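Local coordinates for protein intron-associated endonuclease 1 (Enterobacteria phage T4, PDB 1MK0) that cleaves DNA as the catalytic domain of I-TevI, a GIY-YIG endonuclease associated with a phage intron, whose spread it probably promotes, at residues N10-K15 with N50-V55; R74-I79 with I91-F96; Y6-T11 with F56-L61. The protein carries 1 engineered substitution. All coordinates share one frame; numbering follows the deposited sequence.

Overall arrangement
The three contacts run through one small GIY-YIG catalytic domain built round an antiparallel sheet with strand order 16-21, 4-10, 56-63. Interaction 3 is the strand pairing of 6-11 with 56-61. Interaction 1 continues it at one end, sharing Asn10 and Thr11, and joins the turn after strand 4-10 to the exit of helix 43-52; their centres are about 11 Å apart. Interaction 2 comes last along the chain, where residues 91-96 pack on helix 68-81. Its centre is about 15 Å from that of interaction 3 and about 21 Å from that of interaction 1, so the contacts made by helices 43-52 and 68-81 lie on opposite sides of the chain's centre.

Interaction 1: residues N10-K15 with N50-V55; sequences NTLNNK and NKHGNV
Thr11 holds OG1 between its backbone N and carbonyl carbon (chi1 62°), which sets the hydroxyl next to its own N-H and lets both donate to Val55 O. The bond from Thr11 N to Val55 O is 3.0 Å, nearly straight (165°) and in the carbonyl plane, whereas the one from Thr11 OG1 to Val55 O, 2.7 Å, arrives from above that plane. In Asn10, CG anti to the backbone N (chi1 -175°) brings OD1 forward to Leu12 N at 2.7 Å, forming an Asx turn. The same amide runs alongside Val55, with Asn10 OD1 3.7 Å from Val55 CG2.

Leu12 points CG away from its carbonyl carbon, and its CD1 branch lies over one face of the His52 imidazole, offset toward the rim and 3.7 Å from the ring centroid, as a CH-pi contact. Lys51 CB covers the other face, over the ring centre, so the ring is sandwiched. The Leu12 side chain also crosses Val55, CD1 to CG2 at 4.0 Å. Gly53, with positive phi, takes the chain out of the helix, and an inverse gamma turn centred on Asn54 delivers Val55 to the bond.

Asn10 ND2 is hydrogen-bonded to Tyr89 OH. The contact lies at the surface, joining the turn between strands 4-10 and 16-21 to the link from helix 43-52 into strand 56-63.

Interaction 2: residues R74-I79 with I91-F96; sequences RANFWI and IADATF. Engineered in segment 74-79: Ala75 (natural residue Glu).
The tight part of this contact centres on Ala94, which presses its methyl group tip to tip against Ala75 of the helix, CB to CB at 3.4 Å, closer than ordinary van der Waals contact. Ala75 is an engineered residue, the natural one being Glu, so this methyl pair belongs to the altered protein. One turn further along, Ile79 sends CD1 out on an extended branch (chi2 173°) against the same residue, 4.1 Å from Ala94 CB and 3.7 Å from Ala94 N. Both Ala75 and Ile79 are buried, and they also touch Ile5 and Val18 of the sheet, respectively. Asn76 completes the grip: its OD1 accepts a hydrogen bond from Ala94 N at 2.8 Å, on a lone pair in the plane of the amide and along a nearly straight N-H (166°).

The solvent side is looser and bridged by water. The other half of the Asn76 amide, ND2, donates to a water that in turn donates to Ala94 O, so a single side chain serves both the N-H and the carbonyl of one residue, directly and through solvent. Exposed Asp93 crosses Asn76 at about a right angle, its carboxylate turned 71° from the amide. Asp93 CB touches Asn76 OD1 at 3.2 Å. A second water bridges Asn76 O and Asp93 OD1, an oxygen that also forms a salt bridge with Lys85.

Thr95 N is hydrogen-bonded to a citrate, probably from the crystallisation liquor, which also lies near Ala94. Residues 92-96 run extended alongside helix 68-81, near the end of this catalytic fragment, and that helix in turn lies against the antiparallel sheet of the GIY-YIG alpha/beta fold.

Interaction 3: residues Y6-T11 with F56-L61; sequences YQIKNT and FECSIL
An antiparallel strand pair joins residues 6-10, on the central strand of the sheet, to 56-60, on one of its outer strands. The N-to-C directions of the two short strand segments differ by 159°. Gln7 with Ser59 and Lys9 with Glu57 are the hydrogen-bonded pairs, each closed by two backbone bonds. Those of the first are both 3.0 Å, Gln7 N to Ser59 O and Ser59 N to Gln7 O, and run nearly along the C=O axes. In the second pair Lys9 N meets Glu57 O at 2.8 Å from above the carbonyl plane, and Glu57 N returns to Lys9 O in the plane of the Lys9 carbonyl.

Tyr6, Ile8, Asn10, Phe56, Cys58 and Ile60 share one face. There Ile8 splits its branches: CG2 lies 3.7 Å from Phe56 CB, while CG1 is 3.9 Å from Cys58 SG. Phe56 brings CD2 and CE2 obliquely against Asn10, with CE2 3.7 Å from Asn10 CB, and its side chain touches Leu45 and Ser48 of helix 43-52. Tyr6 ends the GIY element that, with the Tyr17-Gly19 element on the neighbouring strand, names the family. Its ring turns away from 56-61 towards helix 24-37, stacks edge-to-face with Trp28 and hydrogen-bonds through OH to His31.

On the other face Gln7, extended beyond CG, crosses Leu61 at about a right angle, CD to CD2 at 3.7 Å. Leu61, where the chain turns a corner, lies on the same side as Gln7. At the far end Thr11 CG2 abuts Glu57, 3.2 Å from its OE2.

Interaction 1: residues N10-K15 with N50-V55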
# COMPACT_ATOMS: atom_id res chain seq x y z
N ASN A 10 -7.26 1.78 6.42
CA ASN A 10 -7.43 2.03 7.84
C ASN A 10 -8.93 1.87 8.12
O ASN A 10 -9.74 2.59 7.54
CB ASN A 10 -6.97 3.45 8.17
CG ASN A 10 -7.00 3.74 9.66
OD1 ASN A 10 -7.94 3.39 10.36
ND2 ASN A 10 -5.95 4.40 10.14
N THR A 11 -9.29 0.92 8.98
CA THR A 11 -10.70 0.68 9.28
C THR A 11 -11.35 1.76 10.13
O THR A 11 -12.57 1.75 10.32
CB THR A 11 -10.89 -0.69 9.97
OG1 THR A 11 -10.20 -0.70 11.22
CG2 THR A 11 -10.36 -1.81 9.09
N LEU A 12 -10.56 2.69 10.63
CA LEU A 12 -11.08 3.77 11.46
C LEU A 12 -11.51 5.00 10.66
O LEU A 12 -12.43 5.71 11.06
CB LEU A 12 -10.03 4.19 12.50
CG LEU A 12 -9.48 3.12 13.44
CD1 LEU A 12 -8.49 3.75 14.41
CD2 LEU A 12 -10.62 2.45 14.20
N ASN A 13 -10.86 5.23 9.52
CA ASN A 13 -11.17 6.40 8.70
C ASN A 13 -11.27 6.13 7.20
O ASN A 13 -11.48 7.05 6.41
CB ASN A 13 -10.13 7.49 8.93
CG ASN A 13 -8.72 6.98 8.73
OD1 ASN A 13 -8.46 6.20 7.82
ND2 ASN A 13 -7.80 7.42 9.58
N ASN A 14 -11.11 4.87 6.81
CA ASN A 14 -11.20 4.47 5.40
C ASN A 14 -10.10 5.00 4.48
O ASN A 14 -10.21 4.87 3.26
CB ASN A 14 -12.57 4.84 4.83
CG ASN A 14 -13.70 4.12 5.52
OD1 ASN A 14 -13.70 2.89 5.60
ND2 ASN A 14 -14.67 4.87 6.03
N LYS A 15 -9.05 5.59 5.05
CA LYS A 15 -7.95 6.08 4.23
C LYS A 15 -7.16 4.86 3.76
O LYS A 15 -7.06 3.87 4.48
CB LYS A 15 -7.04 7.01 5.04
CG LYS A 15 -7.66 8.36 5.37
CD LYS A 15 -6.70 9.21 6.18
CE LYS A 15 -7.31 10.56 6.53
NZ LYS A 15 -7.64 11.36 5.31
N ASN A 50 1.61 4.45 14.44
CA ASN A 50 2.12 4.78 15.77
C ASN A 50 0.98 5.14 16.71
O ASN A 50 1.07 4.92 17.92
CB ASN A 50 3.10 5.96 15.69
CG ASN A 50 4.42 5.58 15.06
OD1 ASN A 50 4.72 4.39 14.89
ND2 ASN A 50 5.22 6.58 14.71
N LYS A 51 -0.10 5.67 16.15
CA LYS A 51 -1.27 6.06 16.94
C LYS A 51 -2.30 4.96 17.15
O LYS A 51 -3.02 4.97 18.15
CB LYS A 51 -1.98 7.25 16.28
CG LYS A 51 -1.21 8.56 16.32
CD LYS A 51 -2.05 9.67 15.70
CE LYS A 51 -1.38 11.02 15.84
NZ LYS A 51 -2.20 12.11 15.23
N HIS A 52 -2.37 4.01 16.23
CA HIS A 52 -3.38 2.96 16.33
C HIS A 52 -2.89 1.53 16.25
O HIS A 52 -3.63 0.61 16.60
CB HIS A 52 -4.41 3.15 15.22
CG HIS A 52 -4.91 4.56 15.08
ND1 HIS A 52 -5.62 5.20 16.08
CD2 HIS A 52 -4.81 5.44 14.06
CE1 HIS A 52 -5.93 6.42 15.67
NE2 HIS A 52 -5.46 6.59 14.45
N GLY A 53 -1.67 1.32 15.78
CA GLY A 53 -1.20 -0.03 15.63
C GLY A 53 -1.90 -0.59 14.40
O GLY A 53 -2.38 0.18 13.57
N ASN A 54 -1.99 -1.91 14.29
CA ASN A 54 -2.61 -2.49 13.10
C ASN A 54 -4.13 -2.54 13.09
O ASN A 54 -4.74 -3.56 13.43
CB ASN A 54 -2.06 -3.89 12.86
CG ASN A 54 -2.47 -4.46 11.51
OD1 ASN A 54 -2.06 -5.56 11.13
ND2 ASN A 54 -3.30 -3.72 10.78
N VAL A 55 -4.74 -1.44 12.67
CA VAL A 55 -6.19 -1.34 12.56
C VAL A 55 -6.52 -1.35 11.06
O VAL A 55 -7.55 -0.85 10.64
CB VAL A 55 -6.73 -0.02 13.18
CG1 VAL A 55 -6.55 -0.06 14.68
CG2 VAL A 55 -5.99 1.17 12.59

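Interaction 2: residues R74-I79 with I91-F96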
# COMPACT_ATOMS: atom_id res chain seq x y z
N ARG A 74 -0.77 0.77 -13.63
CA ARG A 74 -1.93 0.38 -12.85
C ARG A 74 -1.87 0.86 -11.41
O ARG A 74 -2.90 1.19 -10.82
CB ARG A 74 -2.11 -1.14 -12.90
CG ARG A 74 -2.39 -1.67 -14.30
CD ARG A 74 -3.55 -0.91 -14.94
NE ARG A 74 -4.82 -1.17 -14.27
CZ ARG A 74 -5.91 -0.43 -14.43
NH1 ARG A 74 -5.89 0.61 -15.24
NH2 ARG A 74 -7.03 -0.75 -13.80
N ALA A 75 -0.67 0.89 -10.83
CA ALA A 75 -0.53 1.38 -9.47
C ALA A 75 -0.91 2.86 -9.44
O ALA A 75 -1.64 3.31 -8.56
CB ALA A 75 0.91 1.20 -8.99
N ASN A 76 -0.42 3.62 -10.42
CA ASN A 76 -0.74 5.04 -10.47
C ASN A 76 -2.21 5.27 -10.75
O ASN A 76 -2.79 6.24 -10.28
CB ASN A 76 0.11 5.76 -11.51
CG ASN A 76 1.50 6.07 -11.00
OD1 ASN A 76 1.68 6.37 -9.82
ND2 ASN A 76 2.49 6.03 -11.88
N PHE A 77 -2.82 4.37 -11.52
CA PHE A 77 -4.24 4.50 -11.80
C PHE A 77 -5.01 4.46 -10.48
O PHE A 77 -5.85 5.31 -10.21
CB PHE A 77 -4.74 3.36 -12.68
CG PHE A 77 -6.24 3.30 -12.79
CD1 PHE A 77 -6.93 4.20 -13.59
CD2 PHE A 77 -6.97 2.40 -12.03
CE1 PHE A 77 -8.32 4.21 -13.64
CE2 PHE A 77 -8.36 2.39 -12.06
CZ PHE A 77 -9.03 3.30 -12.87
N TRP A 78 -4.72 3.45 -9.67
CA TRP A 78 -5.41 3.30 -8.39
C TRP A 78 -5.09 4.38 -7.37
O TRP A 78 -5.95 4.75 -6.58
CB TRP A 78 -5.14 1.91 -7.81
CG TRP A 78 -5.91 0.85 -8.55
CD1 TRP A 78 -5.41 -0.14 -9.34
CD2 TRP A 78 -7.33 0.74 -8.61
NE1 TRP A 78 -6.44 -0.87 -9.89
CE2 TRP A 78 -7.63 -0.34 -9.46
CE3 TRP A 78 -8.39 1.46 -8.03
CZ2 TRP A 78 -8.94 -0.73 -9.76
CZ3 TRP A 78 -9.69 1.08 -8.32
CH2 TRP A 78 -9.96 -0.01 -9.18
N ILE A 79 -3.85 4.88 -7.38
CA ILE A 79 -3.48 5.95 -6.46
C ILE A 79 -4.34 7.17 -6.74
O ILE A 79 -4.83 7.83 -5.83
CB ILE A 79 -1.99 6.33 -6.61
CG1 ILE A 79 -1.11 5.24 -6.01
CG2 ILE A 79 -1.71 7.66 -5.92
CD1 ILE A 79 0.37 5.45 -6.26
N ILE A 91 2.91 8.68 -0.40
CA ILE A 91 3.63 9.95 -0.37
C ILE A 91 4.09 10.43 -1.74
O ILE A 91 4.66 11.51 -1.87
CB ILE A 91 4.89 9.90 0.55
CG1 ILE A 91 5.88 8.86 0.02
CG2 ILE A 91 4.47 9.57 1.98
CD1 ILE A 91 7.24 8.92 0.69
N ALA A 92 3.86 9.62 -2.77
CA ALA A 92 4.25 9.98 -4.13
C ALA A 92 3.67 8.98 -5.10
O ALA A 92 2.99 8.03 -4.69
CB ALA A 92 5.77 10.00 -4.24
N ASP A 93 3.90 9.19 -6.39
CA ASP A 93 3.40 8.24 -7.37
C ASP A 93 4.14 6.93 -7.21
O ASP A 93 5.15 6.86 -6.52
CB ASP A 93 3.55 8.78 -8.80
CG ASP A 93 2.53 9.85 -9.12
OD1 ASP A 93 1.40 9.78 -8.58
OD2 ASP A 93 2.85 10.75 -9.92
N ALA A 94 3.63 5.89 -7.87
CA ALA A 94 4.20 4.55 -7.77
C ALA A 94 5.63 4.33 -8.22
O ALA A 94 6.14 4.98 -9.13
CB ALA A 94 3.29 3.58 -8.51
N THR A 95 6.28 3.38 -7.54
CA THR A 95 7.64 2.98 -7.85
C THR A 95 7.59 1.47 -8.09
O THR A 95 6.59 0.82 -7.78
CB THR A 95 8.61 3.28 -6.69
OG1 THR A 95 9.94 2.91 -7.07
CG2 THR A 95 8.21 2.52 -5.44
N PHE A 96 8.66 0.90 -8.64
CA PHE A 96 8.69 -0.53 -8.93
C PHE A 96 9.97 -1.19 -8.44
O PHE A 96 11.01 -0.54 -8.32
CB PHE A 96 8.56 -0.75 -10.44
CG PHE A 96 8.50 -2.19 -10.84
CD1 PHE A 96 7.33 -2.92 -10.69
CD2 PHE A 96 9.62 -2.83 -11.36
CE1 PHE A 96 7.27 -4.27 -11.05
CE2 PHE A 96 9.58 -4.17 -11.73
CZ PHE A 96 8.40 -4.89 -11.57
O HOH W 1 5.28 6.73 -11.13
O HOH W 2 -1.29 8.66 -9.66

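Interaction 3: residues Y6-T11 with F56-L61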
# COMPACT_ATOMS: atom_id res chain seq x y z
N TYR A 6 -2.55 -3.66 -4.67
CA TYR A 6 -3.34 -3.87 -3.46
C TYR A 6 -3.58 -2.56 -2.72
O TYR A 6 -3.00 -1.53 -3.05
CB TYR A 6 -2.59 -4.83 -2.53
CG TYR A 6 -1.27 -4.28 -2.05
CD1 TYR A 6 -1.20 -3.37 -0.98
CD2 TYR A 6 -0.08 -4.60 -2.70
CE1 TYR A 6 0.00 -2.81 -0.59
CE2 TYR A 6 1.13 -4.05 -2.31
CZ TYR A 6 1.16 -3.15 -1.26
OH TYR A 6 2.35 -2.58 -0.89
N GLN A 7 -4.45 -2.61 -1.73
CA GLN A 7 -4.72 -1.45 -0.90
C GLN A 7 -4.65 -1.89 0.56
O GLN A 7 -4.98 -3.04 0.89
CB GLN A 7 -6.11 -0.86 -1.19
CG GLN A 7 -7.28 -1.77 -0.82
CD GLN A 7 -8.64 -1.09 -0.97
OE1 GLN A 7 -9.68 -1.73 -0.81
NE2 GLN A 7 -8.63 0.20 -1.27
N ILE A 8 -4.18 -0.99 1.42
CA ILE A 8 -4.12 -1.24 2.85
C ILE A 8 -5.02 -0.13 3.37
O ILE A 8 -4.69 1.05 3.26
CB ILE A 8 -2.69 -1.06 3.41
CG1 ILE A 8 -1.77 -2.13 2.80
CG2 ILE A 8 -2.71 -1.19 4.94
CD1 ILE A 8 -0.33 -2.05 3.27
N LYS A 9 -6.17 -0.51 3.92
CA LYS A 9 -7.14 0.47 4.40
C LYS A 9 -7.30 0.55 5.91
O LYS A 9 -7.44 -0.45 6.60
CB LYS A 9 -8.50 0.17 3.75
CG LYS A 9 -9.61 1.13 4.16
CD LYS A 9 -10.86 0.94 3.30
CE LYS A 9 -11.44 -0.46 3.42
NZ LYS A 9 -12.70 -0.62 2.63
N ASN A 10 -7.26 1.78 6.42
CA ASN A 10 -7.43 2.03 7.84
C ASN A 10 -8.93 1.87 8.12
O ASN A 10 -9.74 2.59 7.54
CB ASN A 10 -6.97 3.45 8.17
CG ASN A 10 -7.00 3.74 9.66
OD1 ASN A 10 -7.94 3.39 10.36
ND2 ASN A 10 -5.95 4.40 10.14
N THR A 11 -9.29 0.92 8.98
CA THR A 11 -10.70 0.68 9.28
C THR A 11 -11.35 1.76 10.13
O THR A 11 -12.57 1.75 10.32
CB THR A 11 -10.89 -0.69 9.97
OG1 THR A 11 -10.20 -0.70 11.22
CG2 THR A 11 -10.36 -1.81 9.09
N PHE A 56 -5.62 -1.94 10.28
CA PHE A 56 -5.79 -1.99 8.83
C PHE A 56 -6.32 -3.29 8.25
O PHE A 56 -6.23 -4.35 8.87
CB PHE A 56 -4.46 -1.66 8.14
CG PHE A 56 -3.86 -0.35 8.57
CD1 PHE A 56 -3.11 -0.27 9.74
CD2 PHE A 56 -4.08 0.81 7.83
CE1 PHE A 56 -2.59 0.95 10.17
CE2 PHE A 56 -3.56 2.03 8.26
CZ PHE A 56 -2.82 2.10 9.43
N GLU A 57 -6.87 -3.18 7.04
CA GLU A 57 -7.40 -4.30 6.28
C GLU A 57 -6.72 -4.28 4.92
O GLU A 57 -6.75 -3.26 4.22
CB GLU A 57 -8.90 -4.16 6.08
CG GLU A 57 -9.76 -4.72 7.19
CD GLU A 57 -11.23 -4.73 6.83
OE1 GLU A 57 -11.58 -5.31 5.78
OE2 GLU A 57 -12.04 -4.15 7.59
N CYS A 58 -6.12 -5.40 4.54
CA CYS A 58 -5.44 -5.51 3.26
C CYS A 58 -6.32 -6.25 2.26
O CYS A 58 -6.88 -7.29 2.58
CB CYS A 58 -4.12 -6.26 3.41
SG CYS A 58 -2.92 -5.48 4.52
N SER A 59 -6.44 -5.71 1.05
CA SER A 59 -7.23 -6.36 0.01
C SER A 59 -6.58 -6.16 -1.35
O SER A 59 -5.82 -5.22 -1.55
CB SER A 59 -8.67 -5.81 0.00
OG SER A 59 -8.70 -4.42 -0.22
N ILE A 60 -6.88 -7.07 -2.27
CA ILE A 60 -6.32 -7.00 -3.61
C ILE A 60 -7.19 -6.11 -4.48
O ILE A 60 -8.42 -6.22 -4.47
CB ILE A 60 -6.27 -8.40 -4.26
CG1 ILE A 60 -5.32 -9.30 -3.47
CG2 ILE A 60 -5.83 -8.29 -5.71
CD1 ILE A 60 -5.34 -10.75 -3.90
N LEU A 61 -6.56 -5.21 -5.23
CA LEU A 61 -7.30 -4.34 -6.14
C LEU A 61 -7.30 -4.99 -7.51
O LEU A 61 -8.33 -5.06 -8.18
CB LEU A 61 -6.65 -2.96 -6.22
CG LEU A 61 -6.69 -2.08 -4.96
CD1 LEU A 61 -5.97 -0.78 -5.24
CD2 LEU A 61 -8.13 -1.82 -4.56